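Local structure of soluble inorganic pyrophosphatase (Toxoplasma gondii, 5WRT) at residues F112-D117 against A146-G151; T99-R104 against Y222-H227. The protein probably catalyses the magnesium-dependent hydrolysis of inorganic pyrophosphate to orthophosphate, as a type I soluble pyrophosphatase of the PPase family. All coordinates share one frame; numbering follows the deposited sequence.

Contact 1: residues F112-D117 against A146-G151; sequences FHARGD and AMIDGG. With MG (magnesium ion), chain C.
Phe112 and Ala114 meet Ile148 and Gly151 where, in the beta-barrel core of a type I pyrophosphatase, the start of strand 115-125 passes the turn that joins strands 136-149 and 152-161. Ile148 carries the apolar part with successive atoms of one branch, CG1 and CD1. CG1 lies at the edge of the Phe112 ring, near its plane, with CD2 of Phe112 3.6 Å from CG1 of Ile148. Beyond it, CD1 of Ile148 reaches CB of Ala114 at 3.9 Å. CG1, anti to the carbonyl carbon (chi1 -53°), is set beside the Phe112 ring. Ala114 is also pressed against the turn, its CB 3.3 Å from Gly151 O. Gly151 O also accepts a weak hydrogen bond from Arg115 N (3.3 Å). Gly150 and Gly151 both have positive phi, which favours glycine. The Arg115 chain bends at chi2 (-95°), and its guanidinium presents one face to Gly151 C, with NH1 3.8 Å from that carbon; its NH2 has a long, weak ion pair with Glu152. Two residues after Arg115, Asp117 supplies a ligand to the metal site. Asp154 and Asp122 complete the protein ligands of this magnesium ion, and three waters also bind it. Asp117 OD2 turns instead to the backbone N of Asp119, while Asp117 OD1 binds the magnesium at 2.1 Å.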
ATOM      1  N   PHE A 112     -15.371  -6.290 -17.071  1.00 38.51           N
ATOM      2  CA  PHE A 112     -14.847  -7.498 -17.714  1.00 38.22           C
ATOM      3  C   PHE A 112     -15.781  -8.688 -17.527  1.00 39.79           C
ATOM      4  O   PHE A 112     -15.330  -9.836 -17.476  1.00 39.79           O
ATOM      5  CB  PHE A 112     -13.446  -7.856 -17.206  1.00 38.28           C
ATOM      6  CG  PHE A 112     -12.505  -6.691 -17.123  1.00 38.94           C
ATOM      7  CD1 PHE A 112     -11.798  -6.273 -18.236  1.00 39.63           C
ATOM      8  CD2 PHE A 112     -12.297  -6.040 -15.919  1.00 36.80           C
ATOM      9  CE1 PHE A 112     -10.924  -5.208 -18.156  1.00 39.67           C
ATOM     10  CE2 PHE A 112     -11.422  -4.977 -15.832  1.00 34.96           C
ATOM     11  CZ  PHE A 112     -10.734  -4.560 -16.952  1.00 36.74           C
ATOM     12  N   HIS A 113     -17.084  -8.424 -17.424  1.00 40.45           N
ATOM     13  CA  HIS A 113     -18.105  -9.453 -17.221  1.00 42.06           C
ATOM     14  C   HIS A 113     -17.849 -10.290 -15.965  1.00 42.20           C
ATOM     15  O   HIS A 113     -18.350 -11.414 -15.855  1.00 43.83           O
ATOM     16  CB  HIS A 113     -18.214 -10.361 -18.453  1.00 46.68           C
ATOM     17  CG  HIS A 113     -18.643  -9.643 -19.696  1.00 46.51           C
ATOM     18  ND1 HIS A 113     -19.839  -8.966 -19.790  1.00 45.73           N
ATOM     19  CD2 HIS A 113     -18.026  -9.483 -20.890  1.00 46.59           C
ATOM     20  CE1 HIS A 113     -19.944  -8.426 -20.991  1.00 47.36           C
ATOM     21  NE2 HIS A 113     -18.858  -8.726 -21.678  1.00 48.99           N
ATOM     22  N   ALA A 114     -17.074  -9.760 -15.019  1.00 40.07           N
ATOM     23  CA  ALA A 114     -16.755 -10.469 -13.787  1.00 38.34           C
ATOM     24  C   ALA A 114     -18.006 -10.725 -12.952  1.00 37.51           C
ATOM     25  O   ALA A 114     -19.013 -10.019 -13.059  1.00 37.31           O
ATOM     26  CB  ALA A 114     -15.738  -9.677 -12.966  1.00 37.10           C
ATOM     27  N   ARG A 115     -17.943 -11.763 -12.122  1.00 38.24           N
ATOM     28  CA  ARG A 115     -19.083 -12.149 -11.308  1.00 36.61           C
ATOM     29  C   ARG A 115     -18.889 -11.691  -9.865  1.00 35.81           C
ATOM     30  O   ARG A 115     -17.817 -11.240  -9.465  1.00 35.47           O
ATOM     31  CB  ARG A 115     -19.306 -13.665 -11.358  1.00 39.15           C
ATOM     32  CG  ARG A 115     -18.385 -14.431 -10.426  1.00 41.93           C
ATOM     33  CD  ARG A 115     -17.122 -14.952 -11.102  1.00 42.64           C
ATOM     34  NE  ARG A 115     -16.317 -15.735 -10.162  1.00 43.26           N
ATOM     35  CZ  ARG A 115     -15.162 -16.328 -10.457  1.00 43.12           C
ATOM     36  NH1 ARG A 115     -14.647 -16.230 -11.676  1.00 43.87           N
ATOM     37  NH2 ARG A 115     -14.511 -17.006  -9.520  1.00 42.15           N
ATOM     38  N   GLY A 116     -19.964 -11.815  -9.082  1.00 35.16           N
ATOM     39  CA  GLY A 116     -19.920 -11.401  -7.690  1.00 32.33           C
ATOM     40  C   GLY A 116     -18.906 -12.190  -6.881  1.00 33.87           C
ATOM     41  O   GLY A 116     -18.626 -13.358  -7.153  1.00 36.29           O
ATOM     42  N   ASP A 117     -18.327 -11.519  -5.868  1.00 30.76           N
ATOM     43  CA  ASP A 117     -17.314 -12.141  -5.006  1.00 31.64           C
ATOM     44  C   ASP A 117     -17.898 -13.170  -4.049  1.00 31.20           C
ATOM     45  O   ASP A 117     -17.131 -13.897  -3.406  1.00 30.96           O
ATOM     46  CB  ASP A 117     -16.558 -11.064  -4.190  1.00 30.21           C
ATOM     47  CG  ASP A 117     -17.340 -10.534  -2.954  1.00 28.44           C
ATOM     48  OD1 ASP A 117     -16.743  -9.826  -2.115  1.00 26.70           O
ATOM     49  OD2 ASP A 117     -18.526 -10.892  -2.757  1.00 30.70           O
ATOM     50  N   ALA A 146     -14.167  -0.513  -8.593  1.00 22.93           N
ATOM     51  CA  ALA A 146     -14.566  -1.826  -9.101  1.00 24.64           C
ATOM     52  C   ALA A 146     -13.317  -2.678  -9.294  1.00 26.49           C
ATOM     53  O   ALA A 146     -12.824  -2.869 -10.407  1.00 28.36           O
ATOM     54  CB  ALA A 146     -15.354  -1.682 -10.397  1.00 26.22           C
ATOM     55  N   MET A 147     -12.808  -3.212  -8.188  1.00 27.55           N
ATOM     56  CA  MET A 147     -11.634  -4.069  -8.247  1.00 28.94           C
ATOM     57  C   MET A 147     -12.017  -5.440  -8.795  1.00 30.24           C
ATOM     58  O   MET A 147     -13.071  -5.989  -8.460  1.00 29.38           O
ATOM     59  CB  MET A 147     -10.988  -4.180  -6.865  1.00 27.61           C
ATOM     60  CG  MET A 147      -9.558  -4.703  -6.884  1.00 31.71           C
ATOM     61  SD  MET A 147      -9.032  -5.502  -5.355  1.00 35.59           S
ATOM     62  CE  MET A 147     -10.020  -6.987  -5.367  1.00 31.64           C
ATOM     63  N   ILE A 148     -11.159  -5.981  -9.656  1.00 28.49           N
ATOM     64  CA  ILE A 148     -11.333  -7.309 -10.234  1.00 32.13           C
ATOM     65  C   ILE A 148     -10.245  -8.214  -9.672  1.00 33.54           C
ATOM     66  O   ILE A 148      -9.059  -8.036  -9.975  1.00 32.27           O
ATOM     67  CB  ILE A 148     -11.286  -7.277 -11.767  1.00 33.63           C
ATOM     68  CG1 ILE A 148     -12.278  -6.248 -12.313  1.00 32.83           C
ATOM     69  CG2 ILE A 148     -11.588  -8.654 -12.335  1.00 34.06           C
ATOM     70  CD1 ILE A 148     -13.710  -6.516 -11.918  1.00 31.89           C
ATOM     71  N   ASP A 149     -10.646  -9.184  -8.852  1.00 38.09           N
ATOM     72  CA  ASP A 149      -9.726 -10.129  -8.223  1.00 38.85           C
ATOM     73  C   ASP A 149      -9.949 -11.495  -8.862  1.00 42.27           C
ATOM     74  O   ASP A 149     -10.847 -12.238  -8.457  1.00 42.04           O
ATOM     75  CB  ASP A 149      -9.945 -10.188  -6.714  1.00 39.95           C
ATOM     76  CG  ASP A 149      -8.806 -10.880  -5.979  1.00 42.20           C
ATOM     77  OD1 ASP A 149      -8.094 -11.701  -6.599  1.00 42.62           O
ATOM     78  OD2 ASP A 149      -8.621 -10.598  -4.776  1.00 39.53           O
ATOM     79  N   GLY A 150      -9.120 -11.824  -9.851  1.00 42.99           N
ATOM     80  CA  GLY A 150      -9.209 -13.099 -10.540  1.00 43.45           C
ATOM     81  C   GLY A 150     -10.592 -13.429 -11.058  1.00 41.93           C
ATOM     82  O   GLY A 150     -11.198 -14.418 -10.633  1.00 41.24           O
ATOM     83  N   GLY A 151     -11.107 -12.607 -11.971  1.00 38.48           N
ATOM     84  CA  GLY A 151     -12.417 -12.833 -12.540  1.00 38.38           C
ATOM     85  C   GLY A 151     -13.583 -12.554 -11.619  1.00 36.88           C
ATOM     86  O   GLY A 151     -14.734 -12.692 -12.050  1.00 36.55           O
TER
HETATM   87 MG    MG C 401     -15.760  -7.997  -1.762  1.00 24.45          MG
HETATM   88  O   HOH W   1     -14.406  -9.444  -1.088  1.00 21.83           O
HETATM   89  O   HOH W   2     -17.501  -8.432  -0.455  1.00 25.56           O
HETATM   90  O   HOH W   3     -17.120  -6.240  -2.502  1.00 21.47           O

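Contact 2: residues T99-R104 against Y222-H227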
ATOM      1  N   THR A  99     -26.222  -7.661   2.886  1.00 26.22           N
ATOM      2  CA  THR A  99     -25.790  -7.572   1.502  1.00 26.65           C
ATOM      3  C   THR A  99     -25.064  -8.855   1.133  1.00 27.73           C
ATOM      4  O   THR A  99     -24.444  -9.504   1.980  1.00 26.73           O
ATOM      5  CB  THR A  99     -24.869  -6.366   1.257  1.00 25.42           C
ATOM      6  OG1 THR A  99     -23.709  -6.469   2.095  1.00 24.94           O
ATOM      7  CG2 THR A  99     -25.598  -5.063   1.549  1.00 25.14           C
ATOM      8  N   TRP A 100     -25.144  -9.211  -0.145  1.00 27.67           N
ATOM      9  CA  TRP A 100     -24.483 -10.410  -0.643  1.00 29.46           C
ATOM     10  C   TRP A 100     -24.163 -10.184  -2.109  1.00 29.13           C
ATOM     11  O   TRP A 100     -25.066  -9.908  -2.902  1.00 29.70           O
ATOM     12  CB  TRP A 100     -25.360 -11.650  -0.466  1.00 31.83           C
ATOM     13  CG  TRP A 100     -24.694 -12.920  -0.913  1.00 32.02           C
ATOM     14  CD1 TRP A 100     -23.457 -13.368  -0.554  1.00 31.74           C
ATOM     15  CD2 TRP A 100     -25.234 -13.904  -1.803  1.00 32.28           C
ATOM     16  NE1 TRP A 100     -23.192 -14.570  -1.165  1.00 33.30           N
ATOM     17  CE2 TRP A 100     -24.267 -14.922  -1.937  1.00 33.71           C
ATOM     18  CE3 TRP A 100     -26.439 -14.024  -2.501  1.00 34.11           C
ATOM     19  CZ2 TRP A 100     -24.470 -16.044  -2.738  1.00 35.33           C
ATOM     20  CZ3 TRP A 100     -26.641 -15.140  -3.290  1.00 35.11           C
ATOM     21  CH2 TRP A 100     -25.661 -16.133  -3.407  1.00 35.19           C
ATOM     22  N   GLU A 101     -22.885 -10.283  -2.466  1.00 30.22           N
ATOM     23  CA  GLU A 101     -22.481 -10.122  -3.859  1.00 30.59           C
ATOM     24  C   GLU A 101     -22.675 -11.463  -4.558  1.00 32.43           C
ATOM     25  O   GLU A 101     -21.743 -12.243  -4.772  1.00 33.12           O
ATOM     26  CB  GLU A 101     -21.056  -9.603  -3.965  1.00 28.34           C
ATOM     27  CG  GLU A 101     -20.942  -8.137  -3.583  1.00 27.93           C
ATOM     28  CD  GLU A 101     -21.293  -7.217  -4.735  1.00 29.16           C
ATOM     29  OE1 GLU A 101     -20.417  -6.948  -5.586  1.00 31.91           O
ATOM     30  OE2 GLU A 101     -22.459  -6.771  -4.795  1.00 30.00           O
ATOM     31  N   ASP A 102     -23.931 -11.724  -4.901  1.00 33.53           N
ATOM     32  CA  ASP A 102     -24.371 -12.956  -5.530  1.00 35.56           C
ATOM     33  C   ASP A 102     -23.520 -13.258  -6.761  1.00 38.71           C
ATOM     34  O   ASP A 102     -23.531 -12.470  -7.719  1.00 38.88           O
ATOM     35  CB  ASP A 102     -25.840 -12.824  -5.934  1.00 38.04           C
ATOM     36  CG  ASP A 102     -26.480 -14.154  -6.306  1.00 39.43           C
ATOM     37  OD1 ASP A 102     -27.728 -14.233  -6.301  1.00 39.41           O
ATOM     38  OD2 ASP A 102     -25.746 -15.120  -6.601  1.00 38.46           O
ATOM     39  N   PRO A 103     -22.766 -14.365  -6.775  1.00 41.77           N
ATOM     40  CA  PRO A 103     -22.096 -14.766  -8.016  1.00 42.70           C
ATOM     41  C   PRO A 103     -23.148 -15.152  -9.039  1.00 47.16           C
ATOM     42  O   PRO A 103     -24.332 -14.860  -8.840  1.00 48.35           O
ATOM     43  CB  PRO A 103     -21.231 -15.964  -7.596  1.00 40.49           C
ATOM     44  CG  PRO A 103     -21.186 -15.915  -6.092  1.00 38.99           C
ATOM     45  CD  PRO A 103     -22.484 -15.298  -5.672  1.00 38.62           C
ATOM     46  N   ARG A 104     -22.756 -15.769 -10.147  1.00 50.65           N
ATOM     47  CA  ARG A 104     -23.745 -16.229 -11.117  1.00 53.27           C
ATOM     48  C   ARG A 104     -24.555 -15.087 -11.726  1.00 54.95           C
ATOM     49  O   ARG A 104     -25.404 -15.316 -12.594  1.00 57.35           O
ATOM     50  CB  ARG A 104     -24.685 -17.241 -10.467  1.00 53.16           C
ATOM     51  N   TYR A 222     -27.516  -1.083  -3.125  1.00 26.45           N
ATOM     52  CA  TYR A 222     -28.893  -1.537  -3.309  1.00 28.15           C
ATOM     53  C   TYR A 222     -28.938  -2.917  -3.952  1.00 27.65           C
ATOM     54  O   TYR A 222     -29.639  -3.816  -3.474  1.00 30.81           O
ATOM     55  CB  TYR A 222     -29.681  -0.548  -4.170  1.00 27.76           C
ATOM     56  CG  TYR A 222     -29.861   0.837  -3.597  1.00 28.59           C
ATOM     57  CD1 TYR A 222     -30.082   1.035  -2.239  1.00 29.27           C
ATOM     58  CD2 TYR A 222     -29.850   1.949  -4.428  1.00 28.80           C
ATOM     59  CE1 TYR A 222     -30.262   2.308  -1.725  1.00 28.71           C
ATOM     60  CE2 TYR A 222     -30.030   3.218  -3.928  1.00 30.29           C
ATOM     61  CZ  TYR A 222     -30.234   3.395  -2.579  1.00 30.82           C
ATOM     62  OH  TYR A 222     -30.412   4.668  -2.097  1.00 32.21           O
ATOM     63  N   ARG A 223     -28.204  -3.096  -5.054  1.00 27.26           N
ATOM     64  CA  ARG A 223     -28.238  -4.368  -5.769  1.00 30.01           C
ATOM     65  C   ARG A 223     -27.771  -5.517  -4.884  1.00 30.52           C
ATOM     66  O   ARG A 223     -28.386  -6.590  -4.874  1.00 30.45           O
ATOM     67  CB  ARG A 223     -27.387  -4.283  -7.035  1.00 30.22           C
ATOM     68  CG  ARG A 223     -27.515  -5.500  -7.936  1.00 34.47           C
ATOM     69  CD  ARG A 223     -26.805  -5.289  -9.261  1.00 38.63           C
ATOM     70  NE  ARG A 223     -25.404  -4.918  -9.079  1.00 38.39           N
ATOM     71  CZ  ARG A 223     -24.875  -3.773  -9.500  1.00 38.60           C
ATOM     72  NH1 ARG A 223     -25.631  -2.884 -10.130  1.00 39.38           N
ATOM     73  NH2 ARG A 223     -23.590  -3.518  -9.291  1.00 35.76           N
ATOM     74  N   ALA A 224     -26.689  -5.310  -4.128  1.00 29.00           N
ATOM     75  CA  ALA A 224     -26.233  -6.339  -3.200  1.00 28.68           C
ATOM     76  C   ALA A 224     -27.246  -6.571  -2.088  1.00 29.12           C
ATOM     77  O   ALA A 224     -27.385  -7.700  -1.602  1.00 28.93           O
ATOM     78  CB  ALA A 224     -24.873  -5.960  -2.614  1.00 26.30           C
ATOM     79  N   HIS A 225     -27.957  -5.519  -1.677  1.00 27.70           N
ATOM     80  CA  HIS A 225     -29.015  -5.676  -0.686  1.00 26.74           C
ATOM     81  C   HIS A 225     -30.136  -6.557  -1.223  1.00 28.79           C
ATOM     82  O   HIS A 225     -30.681  -7.396  -0.494  1.00 29.85           O
ATOM     83  CB  HIS A 225     -29.547  -4.302  -0.276  1.00 27.24           C
ATOM     84  CG  HIS A 225     -30.538  -4.340   0.846  1.00 27.92           C
ATOM     85  ND1 HIS A 225     -30.305  -5.016   2.024  1.00 27.31           N
ATOM     86  CD2 HIS A 225     -31.757  -3.766   0.978  1.00 28.43           C
ATOM     87  CE1 HIS A 225     -31.342  -4.868   2.828  1.00 29.49           C
ATOM     88  NE2 HIS A 225     -32.237  -4.112   2.219  1.00 29.31           N
ATOM     89  N   GLU A 226     -30.488  -6.388  -2.500  1.00 28.05           N
ATOM     90  CA  GLU A 226     -31.561  -7.183  -3.088  1.00 30.33           C
ATOM     91  C   GLU A 226     -31.140  -8.635  -3.276  1.00 31.21           C
ATOM     92  O   GLU A 226     -31.962  -9.547  -3.128  1.00 31.86           O
ATOM     93  CB  GLU A 226     -31.996  -6.574  -4.420  1.00 29.95           C
ATOM     94  CG  GLU A 226     -32.758  -5.266  -4.285  1.00 33.41           C
ATOM     95  N   HIS A 227     -29.871  -8.871  -3.623  1.00 31.26           N
ATOM     96  CA  HIS A 227     -29.359 -10.238  -3.677  1.00 31.95           C
ATOM     97  C   HIS A 227     -29.545 -10.948  -2.340  1.00 31.88           C
ATOM     98  O   HIS A 227     -29.974 -12.107  -2.294  1.00 35.13           O
ATOM     99  CB  HIS A 227     -27.880 -10.240  -4.061  1.00 32.28           C
ATOM    100  CG  HIS A 227     -27.606  -9.828  -5.473  1.00 33.15           C
ATOM    101  ND1 HIS A 227     -28.418 -10.188  -6.528  1.00 34.58           N
ATOM    102  CD2 HIS A 227     -26.598  -9.098  -6.006  1.00 33.90           C
ATOM    103  CE1 HIS A 227     -27.925  -9.692  -7.649  1.00 36.10           C
ATOM    104  NE2 HIS A 227     -26.821  -9.025  -7.360  1.00 36.27           N
TER
HETATM  105  O   HOH W   4     -24.415  -7.089  -7.181  1.00 36.10           O
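Asp102 and Trp100 close round the imidazole of His227 where the loop between strands 92-95 and 115-125 lies on helix 214-232, a helix packed against the outside of the pyrophosphatase beta-barrel. The central contact is a CH-pi interaction: Asp102 CB sits over one face of the His227 ring, 3.7 Å from its centroid. Asp102 CB is offset toward the rim, 3.5 Å from His227 CG. The Asp102 carboxylate stands nearly upright to the ring, the two planes 83° apart. Arg223 O, one helical turn back, lies over the opposite face, so the imidazole is sandwiched between the loop and its own helix. At the ring edge, near its plane, comes Trp100 O, which is 3.1 Å from His227 CB. Trp100 CG is anti to the backbone N (chi1 -178°); the indole edge faces His227 O, Asp102 CA lies over one face, toward the rim, and NE1 bonds to Gly118 O. Ala224 forms the second centre. Ala224 CB meets Thr99 CB and lies 3.4 Å from Glu101 OE2. Ala224 O accepts a hydrogen bond from Trp100 N (3.1 Å). This donor stands above the carbonyl plane, 47° out of it, and Thr99 CA adds a CH...O contact to the same oxygen. Glu101 is the centre of an inverse gamma turn; its bent chain brings the carboxylate back to the helix from a backbone that points CB away. Glu101 also packs on Asp117, a ligand of the magnesium ion, and its side chain comes within about 5 Å of the metal. Water 4 donates to Glu101 OE2 and accepts from Arg223 NE at 3.0 Å.

From the N terminus, the chain passes strand 92-95 and enters the loop 99-104, the first half of contact 2. It then runs through 112-117 into strand 115-125, returns along strand 136-149 and closes contact 1 at 146-151, a short loop of 28 intervening residues. Only after strands 152-161 and 204-212 does helix 214-232 close contact 2, so contact 1 is nested within the wider loop. Contact 1 joins parts of the barrel beside the metal site, whereas contact 2 fastens the C-terminal helix outside it. They touch directly: Asp117 OD2 lies 3.1 Å from Glu101 CB, and Pro103 CB packs against Gly116 O.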